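Putative oxidoreductase yhhX (Escherichia coli K-12, PDB 3F4L) probably acts as an NAD(P)-dependent oxidoreductase of the Gfo/Idh/MocA family, perhaps an NADP+-dependent scyllo-inositol dehydrogenase. Local coordinates at residues L132-A137 and M291-G296; L143-V149 and I237-G243; E150-D154 and D232-I237; K242-Y248 and S273-Y279. All coordinates share one frame. Residues are numbered along the deposited sequence.

Interaction 1: residues L132-A137 and M291-G296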
# COMPACT_ATOMS: atom_id res chain seq x y z
N LEU A 132 -10.29 -8.24 -15.28
CA LEU A 132 -11.18 -9.40 -15.41
C LEU A 132 -10.59 -10.66 -14.78
O LEU A 132 -11.32 -11.50 -14.26
CB LEU A 132 -11.53 -9.67 -16.87
CG LEU A 132 -12.39 -8.63 -17.60
CD1 LEU A 132 -12.52 -9.04 -19.06
CD2 LEU A 132 -13.76 -8.50 -16.95
N THR A 133 -9.26 -10.80 -14.83
CA THR A 133 -8.63 -11.97 -14.24
C THR A 133 -8.76 -11.87 -12.72
O THR A 133 -9.06 -12.85 -12.05
CB THR A 133 -7.11 -12.07 -14.61
OG1 THR A 133 -6.95 -11.98 -16.04
CG2 THR A 133 -6.55 -13.41 -14.15
N ALA A 134 -8.54 -10.69 -12.16
CA ALA A 134 -8.66 -10.50 -10.72
C ALA A 134 -10.11 -10.76 -10.29
O ALA A 134 -10.36 -11.37 -9.25
CB ALA A 134 -8.23 -9.10 -10.34
N LYS A 135 -11.06 -10.28 -11.10
CA LYS A 135 -12.48 -10.47 -10.83
C LYS A 135 -12.79 -11.97 -10.81
O LYS A 135 -13.48 -12.45 -9.91
CB LYS A 135 -13.32 -9.75 -11.91
CG LYS A 135 -14.84 -9.79 -11.70
CD LYS A 135 -15.57 -8.87 -12.69
CE LYS A 135 -17.10 -9.02 -12.62
NZ LYS A 135 -17.52 -10.41 -12.96
N LYS A 136 -12.27 -12.70 -11.79
CA LYS A 136 -12.51 -14.13 -11.85
C LYS A 136 -11.96 -14.78 -10.58
O LYS A 136 -12.63 -15.61 -9.96
CB LYS A 136 -11.86 -14.73 -13.10
CG LYS A 136 -12.07 -16.24 -13.26
CD LYS A 136 -11.39 -16.75 -14.52
CE LYS A 136 -11.32 -18.28 -14.55
NZ LYS A 136 -10.40 -18.81 -13.49
N ALA A 137 -10.74 -14.40 -10.21
CA ALA A 137 -10.12 -14.95 -9.01
C ALA A 137 -11.00 -14.65 -7.79
O ALA A 137 -11.30 -15.54 -7.00
CB ALA A 137 -8.72 -14.36 -8.80
N MSE A 291 -3.13 -18.54 -13.88
CA MSE A 291 -4.29 -18.24 -14.70
C MSE A 291 -3.92 -17.46 -15.96
O MSE A 291 -3.19 -16.47 -15.90
CB MSE A 291 -5.29 -17.39 -13.91
CG MSE A 291 -5.89 -18.04 -12.69
SE MSE A 291 -6.63 -16.69 -11.49
CE MSE A 291 -8.23 -16.22 -12.48
N LYS A 292 -4.44 -17.91 -17.10
CA LYS A 292 -4.18 -17.20 -18.34
C LYS A 292 -5.10 -15.99 -18.31
O LYS A 292 -6.28 -16.11 -17.98
CB LYS A 292 -4.49 -18.11 -19.54
CG LYS A 292 -4.07 -17.54 -20.88
CD LYS A 292 -3.88 -18.64 -21.92
CE LYS A 292 -5.15 -19.45 -22.12
NZ LYS A 292 -6.26 -18.60 -22.64
N PRO A 293 -4.58 -14.80 -18.64
CA PRO A 293 -5.39 -13.58 -18.64
C PRO A 293 -6.70 -13.73 -19.40
O PRO A 293 -6.72 -14.25 -20.51
CB PRO A 293 -4.48 -12.56 -19.32
CG PRO A 293 -3.12 -13.03 -18.97
CD PRO A 293 -3.23 -14.52 -19.17
N GLU A 294 -7.79 -13.30 -18.78
CA GLU A 294 -9.09 -13.36 -19.44
C GLU A 294 -8.95 -12.35 -20.57
O GLU A 294 -8.22 -11.37 -20.43
CB GLU A 294 -10.19 -12.92 -18.47
CG GLU A 294 -10.41 -13.87 -17.31
CD GLU A 294 -10.92 -15.23 -17.76
OE1 GLU A 294 -12.02 -15.30 -18.35
OE2 GLU A 294 -10.22 -16.24 -17.52
N MSE A 295 -9.61 -12.59 -21.70
CA MSE A 295 -9.50 -11.67 -22.83
C MSE A 295 -10.27 -10.37 -22.61
O MSE A 295 -11.46 -10.39 -22.28
CB MSE A 295 -10.01 -12.34 -24.10
CG MSE A 295 -9.66 -11.59 -25.38
SE MSE A 295 -10.80 -12.10 -26.88
CE MSE A 295 -11.39 -10.34 -27.43
N GLY A 296 -9.58 -9.25 -22.80
CA GLY A 296 -10.22 -7.96 -22.63
C GLY A 296 -10.76 -7.46 -23.96
O GLY A 296 -10.21 -7.78 -25.02

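Interaction 2: residues L143-V149 and I237-G243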
# COMPACT_ATOMS: atom_id res chain seq x y z
N LEU A 143 -10.06 -17.90 -2.74
CA LEU A 143 -9.33 -17.05 -1.80
C LEU A 143 -10.07 -16.90 -0.47
O LEU A 143 -9.50 -16.41 0.51
CB LEU A 143 -9.13 -15.66 -2.41
CG LEU A 143 -8.29 -15.52 -3.69
CD1 LEU A 143 -8.75 -16.51 -4.74
CD2 LEU A 143 -8.42 -14.10 -4.22
N GLY A 144 -11.33 -17.32 -0.45
CA GLY A 144 -12.11 -17.21 0.77
C GLY A 144 -12.50 -15.76 0.98
O GLY A 144 -12.42 -14.96 0.05
N GLU A 145 -12.89 -15.40 2.20
CA GLU A 145 -13.29 -14.02 2.47
C GLU A 145 -12.20 -13.02 2.08
O GLU A 145 -11.07 -13.09 2.58
CB GLU A 145 -13.65 -13.85 3.95
CG GLU A 145 -14.32 -12.51 4.23
CD GLU A 145 -14.41 -12.21 5.71
OE1 GLU A 145 -14.86 -13.10 6.47
OE2 GLU A 145 -14.03 -11.09 6.11
N ILE A 146 -12.53 -12.09 1.20
CA ILE A 146 -11.56 -11.10 0.75
C ILE A 146 -11.31 -10.02 1.80
O ILE A 146 -12.25 -9.46 2.33
CB ILE A 146 -12.03 -10.43 -0.55
CG1 ILE A 146 -12.35 -11.51 -1.59
CG2 ILE A 146 -10.96 -9.45 -1.06
CD1 ILE A 146 -11.20 -12.47 -1.84
N VAL A 147 -10.05 -9.74 2.09
CA VAL A 147 -9.74 -8.72 3.07
C VAL A 147 -8.96 -7.55 2.49
O VAL A 147 -8.97 -6.46 3.05
CB VAL A 147 -8.98 -9.30 4.28
CG1 VAL A 147 -9.89 -10.26 5.02
CG2 VAL A 147 -7.71 -10.01 3.82
N GLU A 148 -8.28 -7.75 1.36
CA GLU A 148 -7.54 -6.66 0.76
C GLU A 148 -7.37 -6.77 -0.75
O GLU A 148 -7.13 -7.85 -1.29
CB GLU A 148 -6.17 -6.50 1.43
CG GLU A 148 -5.48 -5.18 1.06
CD GLU A 148 -4.64 -4.60 2.19
OE1 GLU A 148 -5.13 -4.56 3.34
OE2 GLU A 148 -3.49 -4.18 1.93
N VAL A 149 -7.52 -5.63 -1.41
CA VAL A 149 -7.38 -5.53 -2.86
C VAL A 149 -6.48 -4.32 -3.07
O VAL A 149 -6.63 -3.29 -2.40
CB VAL A 149 -8.76 -5.31 -3.55
CG1 VAL A 149 -8.58 -5.06 -5.06
CG2 VAL A 149 -9.63 -6.54 -3.35
N ILE A 237 -3.37 -6.99 -6.65
CA ILE A 237 -3.02 -7.87 -5.55
C ILE A 237 -4.34 -8.08 -4.81
O ILE A 237 -5.07 -7.12 -4.57
CB ILE A 237 -2.04 -7.21 -4.55
CG1 ILE A 237 -0.70 -6.93 -5.23
CG2 ILE A 237 -1.83 -8.14 -3.35
CD1 ILE A 237 0.30 -6.27 -4.31
N VAL A 238 -4.66 -9.33 -4.49
CA VAL A 238 -5.89 -9.63 -3.76
C VAL A 238 -5.53 -10.64 -2.68
O VAL A 238 -4.91 -11.67 -2.96
CB VAL A 238 -6.97 -10.27 -4.66
CG1 VAL A 238 -8.23 -10.56 -3.83
CG2 VAL A 238 -7.31 -9.36 -5.82
N HIS A 239 -5.90 -10.35 -1.44
CA HIS A 239 -5.62 -11.25 -0.33
C HIS A 239 -6.94 -11.61 0.34
O HIS A 239 -7.74 -10.74 0.64
CB HIS A 239 -4.68 -10.59 0.71
CG HIS A 239 -3.28 -10.42 0.22
ND1 HIS A 239 -2.50 -11.49 -0.19
CD2 HIS A 239 -2.52 -9.32 0.04
CE1 HIS A 239 -1.33 -11.04 -0.60
NE2 HIS A 239 -1.31 -9.73 -0.47
N GLY A 240 -7.14 -12.91 0.54
CA GLY A 240 -8.34 -13.42 1.19
C GLY A 240 -7.90 -14.28 2.35
O GLY A 240 -6.71 -14.48 2.56
N LYS A 241 -8.84 -14.82 3.12
CA LYS A 241 -8.47 -15.64 4.26
C LYS A 241 -7.89 -17.01 3.89
O LYS A 241 -7.16 -17.62 4.68
CB LYS A 241 -9.68 -15.80 5.19
CG LYS A 241 -10.03 -14.50 5.92
CD LYS A 241 -11.12 -14.70 6.95
CE LYS A 241 -11.30 -13.46 7.80
NZ LYS A 241 -12.33 -13.70 8.84
N LYS A 242 -8.16 -17.48 2.68
CA LYS A 242 -7.65 -18.77 2.24
C LYS A 242 -6.51 -18.68 1.23
O LYS A 242 -5.94 -19.70 0.84
CB LYS A 242 -8.77 -19.63 1.66
CG LYS A 242 -9.99 -19.80 2.56
CD LYS A 242 -11.07 -20.61 1.84
CE LYS A 242 -12.41 -20.59 2.58
NZ LYS A 242 -12.33 -21.26 3.91
N GLY A 243 -6.18 -17.47 0.78
CA GLY A 243 -5.11 -17.36 -0.20
C GLY A 243 -4.91 -15.99 -0.82
O GLY A 243 -5.49 -15.00 -0.39

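Interaction 3: residues E150-D154 and D232-I237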
# COMPACT_ATOMS: atom_id res chain seq x y z
N GLU A 150 -5.52 -4.44 -3.98
CA GLU A 150 -4.62 -3.35 -4.26
C GLU A 150 -4.49 -3.21 -5.77
O GLU A 150 -4.17 -4.17 -6.46
CB GLU A 150 -3.25 -3.63 -3.63
CG GLU A 150 -2.33 -2.42 -3.50
CD GLU A 150 -1.06 -2.73 -2.71
OE1 GLU A 150 -1.17 -3.32 -1.61
OE2 GLU A 150 0.04 -2.39 -3.18
N SER A 151 -4.77 -2.01 -6.27
CA SER A 151 -4.69 -1.71 -7.70
C SER A 151 -3.66 -0.61 -7.97
O SER A 151 -3.67 0.43 -7.31
CB SER A 151 -6.06 -1.27 -8.20
OG SER A 151 -5.99 -0.83 -9.54
N HIS A 152 -2.79 -0.85 -8.95
CA HIS A 152 -1.77 0.12 -9.31
C HIS A 152 -1.89 0.51 -10.78
O HIS A 152 -2.18 -0.32 -11.64
CB HIS A 152 -0.36 -0.45 -9.09
CG HIS A 152 0.12 -0.40 -7.67
ND1 HIS A 152 -0.20 -1.36 -6.73
CD2 HIS A 152 0.90 0.50 -7.03
CE1 HIS A 152 0.37 -1.06 -5.58
NE2 HIS A 152 1.05 0.07 -5.73
N PHE A 153 -1.68 1.78 -11.06
CA PHE A 153 -1.70 2.28 -12.43
C PHE A 153 -0.59 3.32 -12.36
O PHE A 153 -0.85 4.49 -12.09
CB PHE A 153 -3.04 2.93 -12.77
CG PHE A 153 -3.30 3.03 -14.24
CD1 PHE A 153 -2.58 3.92 -15.03
CD2 PHE A 153 -4.24 2.21 -14.86
CE1 PHE A 153 -2.78 3.99 -16.41
CE2 PHE A 153 -4.46 2.26 -16.24
CZ PHE A 153 -3.72 3.16 -17.01
N ASP A 154 0.64 2.88 -12.58
CA ASP A 154 1.79 3.77 -12.48
C ASP A 154 2.60 3.97 -13.76
O ASP A 154 2.39 3.29 -14.76
CB ASP A 154 2.75 3.25 -11.41
CG ASP A 154 2.04 2.93 -10.10
OD1 ASP A 154 1.31 3.80 -9.59
OD2 ASP A 154 2.25 1.82 -9.58
N ASP A 232 7.95 -1.42 -11.46
CA ASP A 232 6.52 -1.61 -11.26
C ASP A 232 6.07 -2.57 -10.17
O ASP A 232 6.74 -3.55 -9.86
CB ASP A 232 5.85 -2.05 -12.57
CG ASP A 232 5.50 -0.87 -13.47
OD1 ASP A 232 5.00 0.15 -12.96
OD2 ASP A 232 5.72 -0.97 -14.69
N TYR A 233 4.90 -2.26 -9.61
CA TYR A 233 4.27 -3.09 -8.60
C TYR A 233 3.41 -4.05 -9.42
O TYR A 233 3.31 -3.93 -10.64
CB TYR A 233 3.27 -2.29 -7.74
CG TYR A 233 3.82 -1.20 -6.84
CD1 TYR A 233 4.17 0.05 -7.34
CD2 TYR A 233 3.93 -1.43 -5.47
CE1 TYR A 233 4.61 1.06 -6.49
CE2 TYR A 233 4.38 -0.43 -4.61
CZ TYR A 233 4.72 0.81 -5.12
OH TYR A 233 5.14 1.80 -4.25
N PRO A 234 2.80 -5.04 -8.76
CA PRO A 234 1.95 -5.95 -9.54
C PRO A 234 0.78 -5.03 -9.93
O PRO A 234 0.54 -4.03 -9.25
CB PRO A 234 1.53 -6.98 -8.50
CG PRO A 234 2.72 -7.07 -7.61
CD PRO A 234 3.15 -5.63 -7.45
N LYS A 235 0.06 -5.37 -11.01
CA LYS A 235 -1.09 -4.57 -11.44
C LYS A 235 -2.24 -4.72 -10.42
O LYS A 235 -2.93 -3.75 -10.10
CB LYS A 235 -1.57 -5.03 -12.82
CG LYS A 235 -2.80 -4.28 -13.33
CD LYS A 235 -2.48 -2.84 -13.70
CE LYS A 235 -3.76 -1.99 -13.79
NZ LYS A 235 -4.41 -1.87 -12.44
N PHE A 236 -2.43 -5.94 -9.93
CA PHE A 236 -3.46 -6.21 -8.92
C PHE A 236 -2.94 -7.19 -7.89
O PHE A 236 -2.17 -8.11 -8.21
CB PHE A 236 -4.73 -6.83 -9.51
CG PHE A 236 -5.58 -5.88 -10.30
CD1 PHE A 236 -5.53 -5.87 -11.69
CD2 PHE A 236 -6.43 -4.99 -9.65
CE1 PHE A 236 -6.31 -4.98 -12.44
CE2 PHE A 236 -7.22 -4.10 -10.39
CZ PHE A 236 -7.16 -4.10 -11.78
N ILE A 237 -3.37 -6.99 -6.65
CA ILE A 237 -3.02 -7.87 -5.55
C ILE A 237 -4.34 -8.08 -4.81
O ILE A 237 -5.07 -7.12 -4.57
CB ILE A 237 -2.04 -7.21 -4.55
CG1 ILE A 237 -0.70 -6.93 -5.23
CG2 ILE A 237 -1.83 -8.14 -3.35
CD1 ILE A 237 0.30 -6.27 -4.31
O HOH W 1 -6.58 -0.57 -12.95
O HOH W 2 3.50 -0.18 -10.89

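Interaction 4: residues K242-Y248 and S273-Y279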
# COMPACT_ATOMS: atom_id res chain seq x y z
N LYS A 242 -8.16 -17.48 2.68
CA LYS A 242 -7.65 -18.77 2.24
C LYS A 242 -6.51 -18.68 1.23
O LYS A 242 -5.94 -19.70 0.84
CB LYS A 242 -8.77 -19.63 1.66
CG LYS A 242 -9.99 -19.80 2.56
CD LYS A 242 -11.07 -20.61 1.84
CE LYS A 242 -12.41 -20.59 2.58
NZ LYS A 242 -12.33 -21.26 3.91
N GLY A 243 -6.18 -17.47 0.78
CA GLY A 243 -5.11 -17.36 -0.20
C GLY A 243 -4.91 -15.99 -0.82
O GLY A 243 -5.49 -15.00 -0.39
N SER A 244 -4.07 -15.95 -1.86
CA SER A 244 -3.76 -14.71 -2.55
C SER A 244 -3.74 -14.87 -4.07
O SER A 244 -3.58 -15.97 -4.59
CB SER A 244 -2.39 -14.18 -2.10
OG SER A 244 -2.30 -14.07 -0.69
N PHE A 245 -3.88 -13.74 -4.75
CA PHE A 245 -3.83 -13.66 -6.20
C PHE A 245 -2.94 -12.47 -6.51
O PHE A 245 -3.07 -11.41 -5.89
CB PHE A 245 -5.23 -13.40 -6.78
CG PHE A 245 -5.22 -12.93 -8.22
CD1 PHE A 245 -5.26 -13.84 -9.27
CD2 PHE A 245 -5.18 -11.57 -8.51
CE1 PHE A 245 -5.27 -13.40 -10.61
CE2 PHE A 245 -5.18 -11.12 -9.84
CZ PHE A 245 -5.23 -12.03 -10.89
N ILE A 246 -2.04 -12.64 -7.47
CA ILE A 246 -1.12 -11.59 -7.88
C ILE A 246 -1.09 -11.55 -9.41
O ILE A 246 -1.08 -12.59 -10.08
CB ILE A 246 0.31 -11.86 -7.36
CG1 ILE A 246 0.30 -12.00 -5.84
CG2 ILE A 246 1.22 -10.70 -7.73
CD1 ILE A 246 -0.13 -10.75 -5.10
N LYS A 247 -1.10 -10.34 -9.96
CA LYS A 247 -1.09 -10.18 -11.41
C LYS A 247 -0.19 -9.03 -11.81
O LYS A 247 -0.44 -7.88 -11.45
CB LYS A 247 -2.52 -9.93 -11.91
CG LYS A 247 -2.68 -9.59 -13.41
CD LYS A 247 -2.33 -10.78 -14.30
CE LYS A 247 -2.70 -10.52 -15.76
NZ LYS A 247 -2.01 -9.35 -16.37
N TYR A 248 0.89 -9.34 -12.52
CA TYR A 248 1.77 -8.30 -13.03
C TYR A 248 1.33 -8.07 -14.46
O TYR A 248 0.89 -9.00 -15.13
CB TYR A 248 3.24 -8.75 -13.05
CG TYR A 248 3.91 -8.75 -11.71
CD1 TYR A 248 3.72 -9.80 -10.81
CD2 TYR A 248 4.74 -7.69 -11.32
CE1 TYR A 248 4.34 -9.80 -9.57
CE2 TYR A 248 5.36 -7.69 -10.08
CZ TYR A 248 5.16 -8.74 -9.21
OH TYR A 248 5.77 -8.75 -7.98
N SER A 273 1.51 -12.48 -19.92
CA SER A 273 1.53 -12.45 -18.47
C SER A 273 0.52 -13.47 -17.97
O SER A 273 -0.27 -14.01 -18.75
CB SER A 273 1.15 -11.07 -17.95
OG SER A 273 -0.18 -10.73 -18.30
N VAL A 274 0.54 -13.73 -16.67
CA VAL A 274 -0.40 -14.68 -16.10
C VAL A 274 -0.72 -14.26 -14.69
O VAL A 274 0.08 -13.61 -14.04
CB VAL A 274 0.19 -16.12 -16.05
CG1 VAL A 274 0.26 -16.71 -17.44
CG2 VAL A 274 1.57 -16.09 -15.40
N GLY A 275 -1.92 -14.61 -14.25
CA GLY A 275 -2.32 -14.30 -12.89
C GLY A 275 -1.84 -15.46 -12.04
O GLY A 275 -1.97 -16.62 -12.45
N VAL A 276 -1.27 -15.18 -10.88
CA VAL A 276 -0.80 -16.25 -10.02
C VAL A 276 -1.69 -16.34 -8.80
O VAL A 276 -2.06 -15.33 -8.20
CB VAL A 276 0.67 -16.04 -9.60
CG1 VAL A 276 1.12 -17.15 -8.67
CG2 VAL A 276 1.56 -16.02 -10.83
N LEU A 277 -2.04 -17.57 -8.46
CA LEU A 277 -2.91 -17.84 -7.34
C LEU A 277 -2.25 -18.88 -6.43
O LEU A 277 -1.57 -19.80 -6.89
CB LEU A 277 -4.24 -18.38 -7.88
CG LEU A 277 -5.54 -18.45 -7.09
CD1 LEU A 277 -5.98 -17.07 -6.63
CD2 LEU A 277 -6.61 -19.07 -7.99
N GLU A 278 -2.42 -18.70 -5.12
CA GLU A 278 -1.89 -19.64 -4.14
C GLU A 278 -2.90 -19.62 -3.02
O GLU A 278 -3.09 -18.60 -2.36
CB GLU A 278 -0.51 -19.21 -3.62
CG GLU A 278 0.14 -20.30 -2.78
CD GLU A 278 1.57 -20.00 -2.37
OE1 GLU A 278 2.38 -19.63 -3.25
OE2 GLU A 278 1.89 -20.15 -1.17
N TYR A 279 -3.56 -20.76 -2.82
CA TYR A 279 -4.58 -20.85 -1.79
C TYR A 279 -4.58 -22.21 -1.10
O TYR A 279 -3.96 -23.18 -1.58
CB TYR A 279 -5.96 -20.58 -2.38
CG TYR A 279 -6.37 -21.59 -3.44
CD1 TYR A 279 -5.90 -21.49 -4.75
CD2 TYR A 279 -7.22 -22.66 -3.13
CE1 TYR A 279 -6.26 -22.41 -5.72
CE2 TYR A 279 -7.59 -23.59 -4.09
CZ TYR A 279 -7.11 -23.46 -5.39
OH TYR A 279 -7.48 -24.35 -6.36
O HOH W 3 1.69 -12.08 -12.72

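Interaction 1: residues L132-A137 and M291-G296
M291, a selenomethionine, ends strand 286-291, an outermost strand of the sheet within this chain, and points its side chain at helix 129-140. CE of M291 lies 3.5 Å from the backbone O of T133 and 3.7 Å from CG2 of T133. SE of M291 is 4.1 Å from CB of A137. CE of M291 is also 3.5 Å from NZ of K136. F245 of strand 243-247 touches T133, A137 and M291 as well, which places the selenomethionine in the layer between helix and sheet. This is the layering of the C-terminal alpha/beta domain of the Gfo/Idh/MocA family: a large sheet with helices packed on one face. After M291 the chain leaves the sheet in an extended loop and runs past the helix. P293 turns its ring away, but CA of P293 comes within 3.4 Å of OG1 of T133. The next backbone amide makes the polar link: N of E294 donates to OG1 of T133 at 3.2 Å. The same OG1 also bonds to the carbonyl of S129, one turn earlier in the helix. The CA-to-CB bond of E294 points toward the helix. CB of E294 packs on CB of L132 at 3.9 Å, and OE2 of E294 lies 3.3 Å from CD of K136. CD1 of L132 lies 3.6 Å from O of M295 and 4.4 Å from CA of G296.

Interaction 2: residues L143-V149 and I237-G243
A classic beta bulge interrupts the antiparallel pairing of strands 146-152 and 236-240 in the large sheet of the C-terminal domain: V147 and E148 both face H239. O of H239 accepts from N of V147 at 2.9 Å and N of E148 at 3.1 Å. N of H239 returns a bond to O of E148 at 2.8 Å. N of K241 bonds to O of E145 at 2.9 Å, and N of K242 to O of L143 at 2.8 Å. A CB on G240 would clash with O of L143. CG1 of V238 meets CD2 of L143 at 3.6 Å and CG2 of I146 at 4.0 Å, on the face that carries V149 against helix 171-187. OE1 of E145 forms a salt bridge with NZ of K241 at 3.5 Å. That NZ also bonds to O of L200 of the second subunit, where E148 pairs with K224 and the H239 ring meets Y233. The contact is thus apolar toward helix 171-187 but charged, aromatic and apolar toward the second subunit.

Interaction 3: residues E150-D154 and D232-I237
The two backbones pair as antiparallel strands in the central part of the large sheet. E150 and I237 form a hydrogen-bonded pair: N of E150 to O of I237 is 2.8 Å, and N of I237 to O of E150 is 2.9 Å. S151 and F236 form the next, non-hydrogen-bonded pair. A further bond joins N of H152 to O of K235 at 3.1 Å. K235 and F236 both face K247 of strand 243-247, a classic beta bulge. Past H152 the segments separate, and the CA atoms of D154 and D232 are 7.3 Å apart. The rings of H152 and Y233 form an offset stack, with centroids 3.9 Å apart and planes at 16°. CB of Y233 also lies over the face of the H152 ring, 3.6 Å from its centroid, as a CH-pi contact. Y233 meets H239 of the second subunit, so this stack borders the dimer interface. On the face carrying S151, F236 packs against helices 129-140 and 171-187. K235 starts away from the strand, but its chain curls back and NZ of K235 donates to O of H152 at 2.8 Å. Water 2 donates to OD2 of D154 at 2.7 Å and OD1 of D232 at 2.6 Å, and accepts from N of Y233 at 2.8 Å. Regular strand pairing therefore gives way to lysine, ring and water links where the two segments part.

Interaction 4: residues K242-Y248 and S273-Y279
F245 takes a t rotamer that sends its ring beneath helix 129-140, where it meets T133, A134 and A137. CD1 of L277, in its t,p rotamer, comes to the ring edge, 3.7 Å from CB of F245. G275 fits beside the ring, with CA of G275 3.8 Å from CE1 of F245; a CB here would clash with the ring. K247 is on the same face. Its chain bends at chi2 and chi4, both p, and passes over G275, with CD of K247 3.8 Å from CA of G275. NZ of K247 donates to OG of S273 at 3.0 Å and O of Y248 at 3.2 Å, and also to O of G249. OG of S273 also bonds to D271. S244, I246 and E278, on the opposite face, meet the second subunit. I246 is m,m; its end leads away from the 273-279 segment and touches I237 of its own chain and I231 of the second subunit. OG of S244 hydrogen-bonds to ND1 of H239 in the same chain; E278 forms a salt bridge with K230 of the second subunit. Strands 243-247 and 275-280 are neighbours in the large C-terminal-domain sheet; backbone bonds join S244 with E278 and I246 with V276. The helix side is thus apolar around F245 and L277 and polar at K247 and S273; the other side offers charged, polar and apolar contacts to the second subunit.

In the fold
Interactions 2, 3 and 4 all lie in the large mixed sheet of the C-terminal domain, and each touches the second subunit. Interactions 2 and 3 join the same two strands, 146-152 and 236-240, and share I237. Interaction 4 continues the sheet outward through strand 243-247, sharing K242 and G243 with interaction 2. Interaction 1 differs: it joins helix 129-140 to the end of strand 286-291 and the loop after it, and it does not touch the second subunit. Interactions 2 and 3 are buried, while 1 and 4 are only partly so. Backbone ladders dominate the sheet contacts, whereas interaction 1 relies on side-chain packing and one amide-to-threonine bond. F245 connects interactions 1 and 4.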